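PDB 5UGR: malyl-CoA lyase/beta-methylmalyl-CoA lyase from Methylobacterium extorquens, which belongs to the HpcH/HpaI aldolase and citrate lyase family of TIM-barrel enzymes, binds a magnesium ion and assembles from six copies of its chain. Local coordinates for residues Val188-Asp193 with Asn197-Trp202; Ala216-Gly221 with Gly249-Trp254; Ile60-Leu63 with Asp67-Asn70; Thr26-Ser31 with Ile39-Glu44. One frame throughout, in Å; residues are numbered along the deposited sequence.

Contact 1. Residues Val188-Asp193 with Asn197-Trp202; sequences VLTDKD and NRQTHW
T190 turns its hydroxyl into the space between its own backbone N and carbonyl carbon (chi1 71°), which presents OG1 to the backbone N of Q199, while R198 bends at chi3 (82°), which brings its guanidinium over L189 and alongside the T190 carbonyl. T190 is thus held twice. Q199 N donates to T190 OG1 at 2.8 Å, and R198 NE donates to T190 O at 2.9 Å, nearly straight at 171° and with the acceptor in the guanidinium plane. L189 closes one face of that plane: its CD2 sits over the centre, 3.5 Å from R198 CZ, the two side chains crossing at about a right angle. A water beside the guanidinium edge accepts from R198 NH2 and donates to L189 O and D191 OD1, and K192 CG touches R198 CG at 3.6 Å, the two chains crossing at a slant.

The backbone ladder is that of an antiparallel hairpin. V188 and H201 form a hydrogen-bonded pair, L189 and T200 the non-hydrogen-bonded pair beside it, and T190 N continues the ladder to Q199 O. Near the turn D193 N donates to N197 O at 2.9 Å, and N197 N answers by meeting D193 OD1 from above the carboxylate plane at 3.0 Å.

This hairpin projects far from the barrel centre to the second subunit, where R198 NH2 forms a salt bridge with D234 of the second subunit and H201 packs edge-to-face on H201 of the second subunit. The guanidinium's rotation is probably restrained by the NE bond, the methyl over one face, and the water and D234 of the second subunit at NH2.

Contact 2. Residues Ala216-Gly221 with Gly249-Trp254; sequences ACRAYG and GFEGKW
R218 and G249 supply the one direct hydrogen bond between helix 207-220 and the segment leading into strand 252-255. R218 NH2 donates to G249 O at 2.7 Å; the N-H points at the oxygen with an angle of 156°, arriving nearly along the C=O axis, although the oxygen lies 18° out of the guanidinium plane. The arginine reaches it by bending at its second torsion. G249, the first residue beyond helix 235-248, closes it in a Schellman motif; its carbonyl lies just past the helix end.

The charged interaction is looser. R218 NH2 and E251 OE2 form a salt bridge at 3.5 Å, the guanidinium and carboxylate planes only 12° apart while the two chains cross at about a right angle. Water supplies the third link, accepting from R218 NH1 at 3.2 Å and donating to E251 OE2 at 2.7 Å.

The strongest polar partner of E251 is K317, at OE1; OE2 is also bridged to R173 of the third subunit. The carboxylate therefore gathers several positive groups close to a subunit interface, which probably offsets the proximity of R218 to R173 of the third subunit and would favour the ionised carboxylate, while the G249 carbonyl helps to place the guanidinium.

Contact 3. Residues Ile60-Leu63 with Asp67-Asn70; sequences IQAL and DWGN
The turn that leads from helix 52-65 into strand 72-76, one of the helix-to-strand connections of the TIM barrel, folds W68 back against the helix it has just left. The indole is the carrier of the contact. Its NE1 donates to the main-chain oxygen of A62, in the last turns of the helix, with NE1 to O at 3.0 Å. The bond is bent, 151° at the hydrogen, and the donor stands above the carbonyl plane of A62, 47° out of it, rather than on a lone pair; seen from the indole, the oxygen lies near the ring edge, tilted a little from the ring plane. Thus the polar N-H of a buried ring is met by a backbone carbonyl.

Beside this bond lies an apolar touch: A62 CB comes to 4.1 Å from W68 CZ2, on the six-membered part of the indole. Separately, L63 CA approaches W68 NE1 at 3.7 Å. The CG of W68 stands anti to its own carbonyl carbon (chi1 -62°), a setting that sends the ring toward the helix. The backbone at W68 is spanned by an Asx turn, in which G69 N donates to D67 OD1 at 3.0 Å, and G69 takes the positive phi there.

The indole thereby fills the join of several elements. It touches S31 and A32 of helix 25-32, and I39 and L41 of strand 38-42; A62 packs on M28 of helix 25-32, and L63 on I92 of helix 85-95 and on L41 of strand 38-42.

Contact 4. Residues Thr26-Ser31 with Ile39-Glu44; sequences TFMEKS and IFLDLE
S31 and I39 meet in the closer half of this contact between helix 25-32 and strand 38-42, parts of one beta-alpha-beta unit of the barrel. The terminal methyl of I39 presses on the serine: CD1 lies 3.4 Å from S31 O and 4.0 Å from S31 OG. The isoleucine chain is stretched out, CD1 anti across the CB-CG1 bond (chi2 178°), which carries the methyl up to the helix backbone. The hydroxyl is turned back on its own helix, where S31 OG donates to M28 O at 2.7 Å, 22° off the plane of that carbonyl. A polar group thus comes to an apolar interface with its proton already spent.

The looser half lies about a turn earlier on the helix, and it too is buried rather than wet. M28 and L41 cross obliquely, the sulfur reaching the leucine's branch end: M28 SD is 4.0 Å from L41 CD2 and 4.1 Å from L41 CD1, so it touches both methyls about equally. M28 bends at chi3 (-77°) as it passes them, and its other neighbours are V20 of strand 16-21 with N58 and A62 of helix 52-65. The solvent side belongs to helix residues such as the exposed E29 and K30, which take no part in the contact.

Between helix and strand the chemistry is therefore mainly van der Waals contact, with no polar bond between the segments. Such contacts set no strict direction, and the strand's position probably owes more to its backbone bonds with strands 16-21 and 72-76.

How the contacts relate
Contacts 3 and 4 are buried in the layer between helices and barrel strands and share a junction: their centres are about 10 Å apart, and they meet around the W68 ring, which joins both. Contact 4 has only van der Waals touches across its segments; contact 3 adds one hydrogen bond that satisfies the indole. Contact 2, also buried, combines a charged donor's bond to a carbonyl with a long salt bridge, and it touches contact 4 through W254 against F40, both reaching the barrel sheet. Contact 1 stands apart, about 34 Å from contact 2 between centres, on a partly exposed hairpin rich in backbone bonds and waters. Contacts 1 and 2 both touch the third subunit; contacts 3 and 4 touch no other chain.

Contact 1. Residues Val188-Asp193 with Asn197-Trp202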
loop_
_atom_site.group_PDB
_atom_site.type_symbol
_atom_site.label_atom_id
_atom_site.label_comp_id
_atom_site.label_asym_id
_atom_site.label_seq_id
_atom_site.Cartn_x
_atom_site.Cartn_y
_atom_site.Cartn_z
ATOM N N VAL A 188 -33.478 -18.613 -3.335
ATOM C CA VAL A 188 -33.848 -18.750 -1.940
ATOM C C VAL A 188 -35.195 -19.428 -1.787
ATOM O O VAL A 188 -36.107 -19.250 -2.597
ATOM C CB VAL A 188 -33.803 -17.445 -1.134
ATOM C CG1 VAL A 188 -32.395 -16.829 -1.160
ATOM C CG2 VAL A 188 -34.881 -16.478 -1.595
ATOM N N LEU A 189 -35.264 -20.245 -0.737
ATOM C CA LEU A 189 -36.513 -20.973 -0.358
ATOM C C LEU A 189 -37.106 -20.204 0.799
ATOM O O LEU A 189 -36.449 -20.070 1.835
ATOM C CB LEU A 189 -36.202 -22.385 0.057
ATOM C CG LEU A 189 -37.398 -23.285 0.443
ATOM C CD1 LEU A 189 -38.330 -23.466 -0.715
ATOM C CD2 LEU A 189 -36.906 -24.627 1.019
ATOM N N THR A 190 -38.268 -19.613 0.615
ATOM C CA THR A 190 -38.835 -18.791 1.645
ATOM C C THR A 190 -39.264 -19.615 2.870
ATOM O O THR A 190 -39.507 -20.799 2.804
ATOM C CB THR A 190 -40.002 -17.945 1.116
ATOM O OG1 THR A 190 -41.154 -18.758 0.836
ATOM C CG2 THR A 190 -39.557 -17.126 -0.126
ATOM N N ASP A 191 -39.321 -18.923 4.023
ATOM C CA ASP A 191 -39.875 -19.505 5.207
ATOM C C ASP A 191 -41.376 -19.746 5.012
ATOM O O ASP A 191 -42.040 -18.984 4.325
ATOM C CB ASP A 191 -39.645 -18.554 6.397
ATOM C CG ASP A 191 -38.161 -18.304 6.699
ATOM O OD1 ASP A 191 -37.333 -19.240 6.610
ATOM O OD2 ASP A 191 -37.819 -17.163 7.056
ATOM N N LYS A 192 -41.902 -20.812 5.623
ATOM C CA LYS A 192 -43.344 -21.134 5.490
ATOM C C LYS A 192 -44.191 -19.956 5.838
ATOM O O LYS A 192 -43.977 -19.315 6.896
ATOM C CB LYS A 192 -43.760 -22.321 6.314
ATOM C CG LYS A 192 -43.163 -23.624 5.861
ATOM C CD LYS A 192 -43.627 -24.865 6.663
ATOM C CE LYS A 192 -43.093 -26.119 6.002
ATOM N NZ LYS A 192 -43.694 -27.324 6.628
ATOM N N ASP A 193 -45.164 -19.654 4.982
ATOM C CA ASP A 193 -46.149 -18.638 5.303
ATOM C C ASP A 193 -47.281 -19.251 6.110
ATOM O O ASP A 193 -47.204 -20.405 6.540
ATOM C CB ASP A 193 -46.622 -17.922 4.021
ATOM C CG ASP A 193 -47.385 -18.825 3.067
ATOM O OD1 ASP A 193 -47.858 -19.907 3.476
ATOM O OD2 ASP A 193 -47.498 -18.395 1.884
ATOM N N ASN A 197 -46.841 -22.655 2.997
ATOM C CA ASN A 197 -46.184 -22.642 1.673
ATOM C C ASN A 197 -44.825 -21.980 1.711
ATOM O O ASN A 197 -44.594 -21.002 2.453
ATOM C CB ASN A 197 -47.070 -21.919 0.660
ATOM C CG ASN A 197 -48.391 -22.631 0.420
ATOM O OD1 ASN A 197 -48.536 -23.819 0.681
ATOM N ND2 ASN A 197 -49.368 -21.884 -0.086
ATOM N N ARG A 198 -43.967 -22.476 0.828
ATOM C CA ARG A 198 -42.655 -21.946 0.609
ATOM C C ARG A 198 -42.387 -21.711 -0.853
ATOM O O ARG A 198 -42.536 -22.645 -1.657
ATOM C CB ARG A 198 -41.592 -22.895 1.171
ATOM C CG ARG A 198 -41.801 -23.306 2.579
ATOM C CD ARG A 198 -40.745 -24.307 3.042
ATOM N NE ARG A 198 -39.519 -23.657 3.450
ATOM C CZ ARG A 198 -38.520 -24.277 4.096
ATOM N NH1 ARG A 198 -38.578 -25.574 4.385
ATOM N NH2 ARG A 198 -37.474 -23.559 4.547
ATOM N N GLN A 199 -41.985 -20.482 -1.213
ATOM C CA GLN A 199 -41.728 -20.144 -2.621
ATOM C C GLN A 199 -40.223 -20.251 -2.880
ATOM O O GLN A 199 -39.412 -20.158 -1.938
ATOM C CB GLN A 199 -42.154 -18.721 -2.947
ATOM C CG GLN A 199 -43.587 -18.436 -2.640
ATOM C CD GLN A 199 -44.555 -19.427 -3.092
ATOM O OE1 GLN A 199 -44.482 -19.943 -4.245
ATOM N NE2 GLN A 199 -45.531 -19.713 -2.210
ATOM N N THR A 200 -39.867 -20.402 -4.148
ATOM C CA THR A 200 -38.468 -20.380 -4.582
ATOM C C THR A 200 -38.300 -19.110 -5.417
ATOM O O THR A 200 -38.842 -19.010 -6.534
ATOM C CB THR A 200 -38.108 -21.655 -5.350
ATOM O OG1 THR A 200 -38.222 -22.788 -4.461
ATOM C CG2 THR A 200 -36.702 -21.577 -5.930
ATOM N N HIS A 201 -37.488 -18.194 -4.903
ATOM C CA HIS A 201 -37.206 -16.923 -5.574
ATOM C C HIS A 201 -35.771 -16.909 -6.097
ATOM O O HIS A 201 -34.800 -17.054 -5.343
ATOM C CB HIS A 201 -37.476 -15.742 -4.666
ATOM C CG HIS A 201 -38.936 -15.591 -4.351
ATOM N ND1 HIS A 201 -39.390 -14.792 -3.343
ATOM C CD2 HIS A 201 -40.040 -16.088 -4.959
ATOM C CE1 HIS A 201 -40.704 -14.836 -3.298
ATOM N NE2 HIS A 201 -41.125 -15.608 -4.275
ATOM N N TRP A 202 -35.651 -16.814 -7.410
ATOM C CA TRP A 202 -34.352 -16.913 -8.050
ATOM C C TRP A 202 -33.541 -15.656 -7.829
ATOM O O TRP A 202 -34.095 -14.545 -7.756
ATOM C CB TRP A 202 -34.468 -17.244 -9.535
ATOM C CG TRP A 202 -35.077 -18.576 -9.871
ATOM C CD1 TRP A 202 -36.130 -19.194 -9.263
ATOM C CD2 TRP A 202 -34.734 -19.385 -10.996
ATOM N NE1 TRP A 202 -36.469 -20.336 -9.952
ATOM C CE2 TRP A 202 -35.630 -20.478 -11.027
ATOM C CE3 TRP A 202 -33.770 -19.283 -11.990
ATOM C CZ2 TRP A 202 -35.550 -21.472 -12.003
ATOM C CZ3 TRP A 202 -33.707 -20.275 -12.965
ATOM C CH2 TRP A 202 -34.583 -21.344 -12.956
HETATM O O HOH W 1 -36.560 -20.825 4.467
HETATM O O HOH W 2 -43.364 -18.124 2.117
HETATM O O HOH W 3 -49.374 -18.941 0.055
HETATM O O HOH W 4 -45.474 -18.639 0.267
#

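Contact 2. Residues Ala216-Gly221 with Gly249-Trp254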
loop_
_atom_site.group_PDB
_atom_site.type_symbol
_atom_site.label_atom_id
_atom_site.label_comp_id
_atom_site.label_asym_id
_atom_site.label_seq_id
_atom_site.Cartn_x
_atom_site.Cartn_y
_atom_site.Cartn_z
ATOM N N ALA A 216 -15.881 -0.200 -10.232
ATOM C CA ALA A 216 -14.517 0.125 -10.624
ATOM C C ALA A 216 -14.539 1.009 -11.875
ATOM O O ALA A 216 -13.770 1.977 -12.005
ATOM C CB ALA A 216 -13.726 -1.152 -10.875
ATOM N N CYS A 217 -15.316 0.603 -12.870
ATOM C CA CYS A 217 -15.408 1.396 -14.102
ATOM C C CYS A 217 -15.904 2.800 -13.887
ATOM O O CYS A 217 -15.324 3.774 -14.389
ATOM C CB CYS A 217 -16.357 0.684 -15.099
ATOM S SG CYS A 217 -15.627 -0.794 -15.871
ATOM N N ARG A 218 -16.991 2.913 -13.149
ATOM C CA ARG A 218 -17.651 4.225 -12.969
ATOM C C ARG A 218 -16.847 5.145 -12.046
ATOM O O ARG A 218 -16.931 6.369 -12.163
ATOM C CB ARG A 218 -19.113 4.052 -12.531
ATOM C CG ARG A 218 -19.967 3.422 -13.602
ATOM C CD ARG A 218 -20.193 4.372 -14.741
ATOM N NE ARG A 218 -21.168 3.869 -15.718
ATOM C CZ ARG A 218 -21.137 4.158 -17.026
ATOM N NH1 ARG A 218 -20.155 4.873 -17.538
ATOM N NH2 ARG A 218 -22.055 3.672 -17.822
ATOM N N ALA A 219 -16.056 4.560 -11.118
ATOM C CA ALA A 219 -15.183 5.354 -10.281
ATOM C C ALA A 219 -14.075 5.984 -11.116
ATOM O O ALA A 219 -13.725 7.133 -10.877
ATOM C CB ALA A 219 -14.560 4.501 -9.212
ATOM N N TYR A 220 -13.564 5.245 -12.103
ATOM C CA TYR A 220 -12.309 5.580 -12.749
ATOM C C TYR A 220 -12.439 5.914 -14.250
ATOM O O TYR A 220 -11.398 5.981 -14.950
ATOM C CB TYR A 220 -11.262 4.537 -12.412
ATOM C CG TYR A 220 -10.993 4.476 -10.922
ATOM C CD1 TYR A 220 -10.510 5.599 -10.241
ATOM C CD2 TYR A 220 -11.231 3.335 -10.196
ATOM C CE1 TYR A 220 -10.293 5.552 -8.880
ATOM C CE2 TYR A 220 -11.012 3.263 -8.826
ATOM C CZ TYR A 220 -10.518 4.373 -8.165
ATOM O OH TYR A 220 -10.306 4.350 -6.798
ATOM N N GLY A 221 -13.680 6.190 -14.694
ATOM C CA GLY A 221 -13.915 6.782 -16.020
ATOM C C GLY A 221 -14.014 5.831 -17.205
ATOM O O GLY A 221 -13.837 6.267 -18.347
ATOM N N GLY A 249 -26.315 0.398 -14.888
ATOM C CA GLY A 249 -25.387 1.359 -15.476
ATOM C C GLY A 249 -24.426 0.806 -16.505
ATOM O O GLY A 249 -23.518 1.541 -16.928
ATOM N N PHE A 250 -24.535 -0.479 -16.860
ATOM C CA PHE A 250 -23.686 -0.976 -17.948
ATOM C C PHE A 250 -24.052 -0.280 -19.262
ATOM O O PHE A 250 -25.214 0.103 -19.476
ATOM C CB PHE A 250 -23.853 -2.477 -18.151
ATOM C CG PHE A 250 -23.053 -3.348 -17.202
ATOM C CD1 PHE A 250 -23.263 -3.311 -15.816
ATOM C CD2 PHE A 250 -22.014 -4.100 -17.685
ATOM C CE1 PHE A 250 -22.477 -4.072 -14.946
ATOM C CE2 PHE A 250 -21.247 -4.866 -16.836
ATOM C CZ PHE A 250 -21.474 -4.847 -15.457
ATOM N N GLU A 251 -23.052 -0.141 -20.122
ATOM C CA GLU A 251 -23.169 0.634 -21.347
ATOM C C GLU A 251 -23.325 -0.182 -22.595
ATOM O O GLU A 251 -23.683 0.384 -23.634
ATOM C CB GLU A 251 -21.832 1.454 -21.425
ATOM C CG GLU A 251 -21.733 2.422 -22.461
ATOM C CD GLU A 251 -20.645 3.418 -22.146
ATOM O OE1 GLU A 251 -20.229 3.965 -23.166
ATOM O OE2 GLU A 251 -20.374 3.638 -20.912
ATOM N N GLY A 252 -23.029 -1.494 -22.525
ATOM C CA GLY A 252 -23.172 -2.367 -23.691
ATOM C C GLY A 252 -22.978 -3.807 -23.346
ATOM O O GLY A 252 -22.726 -4.150 -22.173
ATOM N N LYS A 253 -23.134 -4.670 -24.360
ATOM C CA LYS A 253 -23.045 -6.114 -24.167
ATOM C C LYS A 253 -22.507 -6.770 -25.426
ATOM O O LYS A 253 -22.698 -6.284 -26.580
ATOM C CB LYS A 253 -24.407 -6.727 -23.817
ATOM C CG LYS A 253 -24.417 -8.200 -23.413
ATOM C CD LYS A 253 -25.741 -8.655 -22.847
ATOM C CE LYS A 253 -25.795 -10.139 -22.561
ATOM N NZ LYS A 253 -24.696 -10.545 -21.648
ATOM N N TRP A 254 -21.816 -7.906 -25.192
ATOM C CA TRP A 254 -21.329 -8.673 -26.309
ATOM C C TRP A 254 -22.465 -9.294 -27.132
ATOM O O TRP A 254 -23.489 -9.694 -26.609
ATOM C CB TRP A 254 -20.402 -9.804 -25.872
ATOM C CG TRP A 254 -19.086 -9.354 -25.317
ATOM C CD1 TRP A 254 -18.753 -8.139 -24.753
ATOM C CD2 TRP A 254 -17.941 -10.181 -25.189
ATOM N NE1 TRP A 254 -17.450 -8.167 -24.323
ATOM C CE2 TRP A 254 -16.924 -9.416 -24.566
ATOM C CE3 TRP A 254 -17.679 -11.492 -25.538
ATOM C CZ2 TRP A 254 -15.675 -9.945 -24.298
ATOM C CZ3 TRP A 254 -16.456 -12.023 -25.283
ATOM C CH2 TRP A 254 -15.454 -11.266 -24.650
HETATM O O HOH W 5 -19.037 5.899 -20.344
#

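Contact 3. Residues Ile60-Leu63 with Asp67-Asn70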
loop_
_atom_site.group_PDB
_atom_site.type_symbol
_atom_site.label_atom_id
_atom_site.label_comp_id
_atom_site.label_asym_id
_atom_site.label_seq_id
_atom_site.Cartn_x
_atom_site.Cartn_y
_atom_site.Cartn_z
ATOM N N ILE A 60 -4.631 -9.427 -40.159
ATOM C CA ILE A 60 -3.898 -8.362 -40.788
ATOM C C ILE A 60 -4.551 -8.018 -42.147
ATOM O O ILE A 60 -4.791 -6.850 -42.473
ATOM C CB ILE A 60 -2.417 -8.748 -40.955
ATOM C CG1 ILE A 60 -1.708 -8.700 -39.577
ATOM C CG2 ILE A 60 -1.740 -7.787 -41.920
ATOM C CD1 ILE A 60 -0.305 -9.265 -39.554
ATOM N N GLN A 61 -4.850 -9.058 -42.910
ATOM C CA GLN A 61 -5.472 -8.864 -44.238
ATOM C C GLN A 61 -6.853 -8.206 -44.060
ATOM O O GLN A 61 -7.186 -7.209 -44.755
ATOM C CB GLN A 61 -5.547 -10.215 -45.013
ATOM C CG GLN A 61 -6.521 -10.162 -46.191
ATOM C CD GLN A 61 -6.443 -11.341 -47.123
ATOM O OE1 GLN A 61 -6.281 -11.150 -48.300
ATOM N NE2 GLN A 61 -6.587 -12.569 -46.605
ATOM N N ALA A 62 -7.634 -8.705 -43.061
ATOM C CA ALA A 62 -8.981 -8.181 -42.884
ATOM C C ALA A 62 -8.948 -6.698 -42.438
ATOM O O ALA A 62 -9.714 -5.866 -42.976
ATOM C CB ALA A 62 -9.745 -9.014 -41.859
ATOM N N LEU A 63 -8.075 -6.355 -41.499
ATOM C CA LEU A 63 -7.993 -4.984 -41.065
ATOM C C LEU A 63 -7.524 -4.029 -42.143
ATOM O O LEU A 63 -7.964 -2.880 -42.189
ATOM C CB LEU A 63 -7.070 -4.828 -39.830
ATOM C CG LEU A 63 -7.641 -5.343 -38.518
ATOM C CD1 LEU A 63 -6.511 -5.451 -37.519
ATOM C CD2 LEU A 63 -8.711 -4.407 -38.037
ATOM N N ASP A 67 -13.845 -3.035 -45.524
ATOM C CA ASP A 67 -14.416 -1.742 -45.174
ATOM C C ASP A 67 -15.191 -1.852 -43.876
ATOM O O ASP A 67 -16.343 -2.305 -43.860
ATOM C CB ASP A 67 -15.339 -1.301 -46.319
ATOM C CG ASP A 67 -15.999 0.057 -46.082
ATOM O OD1 ASP A 67 -15.802 0.715 -45.024
ATOM O OD2 ASP A 67 -16.705 0.499 -47.009
ATOM N N TRP A 68 -14.587 -1.337 -42.803
ATOM C CA TRP A 68 -15.164 -1.437 -41.480
ATOM C C TRP A 68 -15.971 -0.182 -41.121
ATOM O O TRP A 68 -16.467 -0.019 -39.962
ATOM C CB TRP A 68 -14.040 -1.644 -40.428
ATOM C CG TRP A 68 -13.260 -2.923 -40.648
ATOM C CD1 TRP A 68 -12.034 -3.009 -41.210
ATOM C CD2 TRP A 68 -13.666 -4.240 -40.358
ATOM N NE1 TRP A 68 -11.650 -4.298 -41.299
ATOM C CE2 TRP A 68 -12.636 -5.093 -40.782
ATOM C CE3 TRP A 68 -14.807 -4.800 -39.797
ATOM C CZ2 TRP A 68 -12.670 -6.468 -40.591
ATOM C CZ3 TRP A 68 -14.850 -6.176 -39.630
ATOM C CH2 TRP A 68 -13.779 -7.005 -40.048
ATOM N N GLY A 69 -16.106 0.752 -42.041
ATOM C CA GLY A 69 -16.793 1.968 -41.668
ATOM C C GLY A 69 -16.167 2.701 -40.494
ATOM O O GLY A 69 -14.932 2.780 -40.410
ATOM N N ASN A 70 -17.026 3.288 -39.633
ATOM C CA ASN A 70 -16.582 3.961 -38.465
ATOM C C ASN A 70 -16.655 3.074 -37.226
ATOM O O ASN A 70 -16.655 3.603 -36.098
ATOM C CB ASN A 70 -17.381 5.241 -38.251
ATOM C CG ASN A 70 -16.775 6.169 -37.214
ATOM O OD1 ASN A 70 -17.544 6.792 -36.409
ATOM N ND2 ASN A 70 -15.482 6.293 -37.165
#

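Contact 4. Residues Thr26-Ser31 with Ile39-Glu44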
loop_
_atom_site.group_PDB
_atom_site.type_symbol
_atom_site.label_atom_id
_atom_site.label_comp_id
_atom_site.label_asym_id
_atom_site.label_seq_id
_atom_site.Cartn_x
_atom_site.Cartn_y
_atom_site.Cartn_z
ATOM N N THR A 26 -14.388 -15.525 -43.926
ATOM C CA THR A 26 -15.735 -15.299 -44.461
ATOM C C THR A 26 -16.581 -14.592 -43.428
ATOM O O THR A 26 -17.246 -13.606 -43.728
ATOM C CB THR A 26 -16.359 -16.641 -44.904
ATOM O OG1 THR A 26 -15.530 -17.189 -45.941
ATOM C CG2 THR A 26 -17.822 -16.468 -45.419
ATOM N N PHE A 27 -16.477 -15.051 -42.170
ATOM C CA PHE A 27 -17.213 -14.431 -41.075
ATOM C C PHE A 27 -16.694 -13.030 -40.859
ATOM O O PHE A 27 -17.483 -12.079 -40.637
ATOM C CB PHE A 27 -17.082 -15.286 -39.837
ATOM C CG PHE A 27 -17.893 -16.573 -39.861
ATOM C CD1 PHE A 27 -18.588 -17.006 -40.999
ATOM C CD2 PHE A 27 -17.908 -17.411 -38.707
ATOM C CE1 PHE A 27 -19.292 -18.207 -40.985
ATOM C CE2 PHE A 27 -18.621 -18.602 -38.707
ATOM C CZ PHE A 27 -19.316 -18.992 -39.844
ATOM N N MET A 28 -15.378 -12.835 -40.964
ATOM C CA MET A 28 -14.875 -11.453 -40.842
ATOM C C MET A 28 -15.422 -10.520 -41.894
ATOM O O MET A 28 -15.843 -9.382 -41.602
ATOM C CB MET A 28 -13.352 -11.319 -40.792
ATOM C CG MET A 28 -12.768 -11.952 -39.542
ATOM S SD MET A 28 -11.023 -11.583 -39.260
ATOM C CE MET A 28 -10.268 -12.687 -40.451
ATOM N N GLU A 29 -15.450 -11.003 -43.127
ATOM C CA GLU A 29 -16.037 -10.180 -44.205
ATOM C C GLU A 29 -17.502 -9.820 -43.956
ATOM O O GLU A 29 -17.900 -8.665 -44.122
ATOM C CB GLU A 29 -15.847 -10.852 -45.585
ATOM C CG GLU A 29 -16.387 -9.984 -46.741
ATOM C CD GLU A 29 -15.869 -10.413 -48.091
ATOM O OE1 GLU A 29 -15.835 -9.539 -49.015
ATOM O OE2 GLU A 29 -15.512 -11.626 -48.242
ATOM N N LYS A 30 -18.303 -10.816 -43.576
ATOM C CA LYS A 30 -19.708 -10.591 -43.295
ATOM C C LYS A 30 -19.828 -9.597 -42.145
ATOM O O LYS A 30 -20.691 -8.729 -42.172
ATOM C CB LYS A 30 -20.363 -11.917 -42.945
ATOM C CG LYS A 30 -21.857 -11.869 -42.639
ATOM C CD LYS A 30 -22.431 -13.296 -42.617
ATOM C CE LYS A 30 -23.844 -13.379 -42.026
ATOM N NZ LYS A 30 -23.927 -13.032 -40.570
ATOM N N SER A 31 -18.928 -9.677 -41.158
ATOM C CA SER A 31 -19.042 -8.762 -39.965
ATOM C C SER A 31 -18.796 -7.314 -40.273
ATOM O O SER A 31 -19.332 -6.430 -39.605
ATOM C CB SER A 31 -18.114 -9.205 -38.844
ATOM O OG SER A 31 -16.755 -8.881 -39.084
ATOM N N ILE A 39 -16.228 -4.164 -32.877
ATOM C CA ILE A 39 -15.921 -5.535 -33.273
ATOM C C ILE A 39 -14.557 -5.899 -32.746
ATOM O O ILE A 39 -13.613 -5.112 -32.896
ATOM C CB ILE A 39 -15.922 -5.723 -34.841
ATOM C CG1 ILE A 39 -17.354 -5.533 -35.352
ATOM C CG2 ILE A 39 -15.381 -7.127 -35.201
ATOM C CD1 ILE A 39 -17.493 -5.635 -36.871
ATOM N N PHE A 40 -14.438 -7.081 -32.132
ATOM C CA PHE A 40 -13.110 -7.618 -31.910
ATOM C C PHE A 40 -12.869 -8.834 -32.750
ATOM O O PHE A 40 -13.721 -9.718 -32.856
ATOM C CB PHE A 40 -12.747 -7.848 -30.411
ATOM C CG PHE A 40 -13.388 -9.021 -29.727
ATOM C CD1 PHE A 40 -12.892 -10.302 -29.855
ATOM C CD2 PHE A 40 -14.386 -8.806 -28.780
ATOM C CE1 PHE A 40 -13.432 -11.345 -29.122
ATOM C CE2 PHE A 40 -14.915 -9.827 -28.035
ATOM C CZ PHE A 40 -14.411 -11.127 -28.207
ATOM N N LEU A 41 -11.703 -8.799 -33.404
ATOM C CA LEU A 41 -11.196 -9.907 -34.167
ATOM C C LEU A 41 -10.352 -10.777 -33.259
ATOM O O LEU A 41 -9.344 -10.286 -32.682
ATOM C CB LEU A 41 -10.423 -9.394 -35.381
ATOM C CG LEU A 41 -11.169 -8.374 -36.269
ATOM C CD1 LEU A 41 -10.292 -7.973 -37.465
ATOM C CD2 LEU A 41 -12.545 -8.938 -36.737
ATOM N N ASP A 42 -10.766 -12.029 -33.086
ATOM C CA ASP A 42 -10.251 -12.842 -32.000
ATOM C C ASP A 42 -9.058 -13.715 -32.428
ATOM O O ASP A 42 -9.093 -14.418 -33.467
ATOM C CB ASP A 42 -11.392 -13.736 -31.530
ATOM C CG ASP A 42 -11.126 -14.409 -30.182
ATOM O OD1 ASP A 42 -10.200 -13.966 -29.445
ATOM O OD2 ASP A 42 -11.883 -15.390 -29.886
ATOM N N LEU A 43 -8.014 -13.691 -31.606
ATOM C CA LEU A 43 -6.870 -14.603 -31.734
ATOM C C LEU A 43 -6.801 -15.601 -30.620
ATOM O O LEU A 43 -5.952 -16.482 -30.634
ATOM C CB LEU A 43 -5.560 -13.775 -31.724
ATOM C CG LEU A 43 -5.486 -12.703 -32.837
ATOM C CD1 LEU A 43 -4.976 -11.356 -32.364
ATOM C CD2 LEU A 43 -4.650 -13.186 -33.934
ATOM N N GLU A 44 -7.644 -15.382 -29.615
ATOM C CA GLU A 44 -7.568 -16.069 -28.316
ATOM C C GLU A 44 -8.587 -17.214 -28.237
ATOM O O GLU A 44 -8.494 -18.179 -29.018
ATOM C CB GLU A 44 -7.606 -15.011 -27.160
ATOM C CG GLU A 44 -7.207 -15.559 -25.769
ATOM C CD GLU A 44 -8.263 -15.526 -24.687
ATOM O OE1 GLU A 44 -9.443 -15.233 -25.030
ATOM O OE2 GLU A 44 -7.891 -15.848 -23.504
#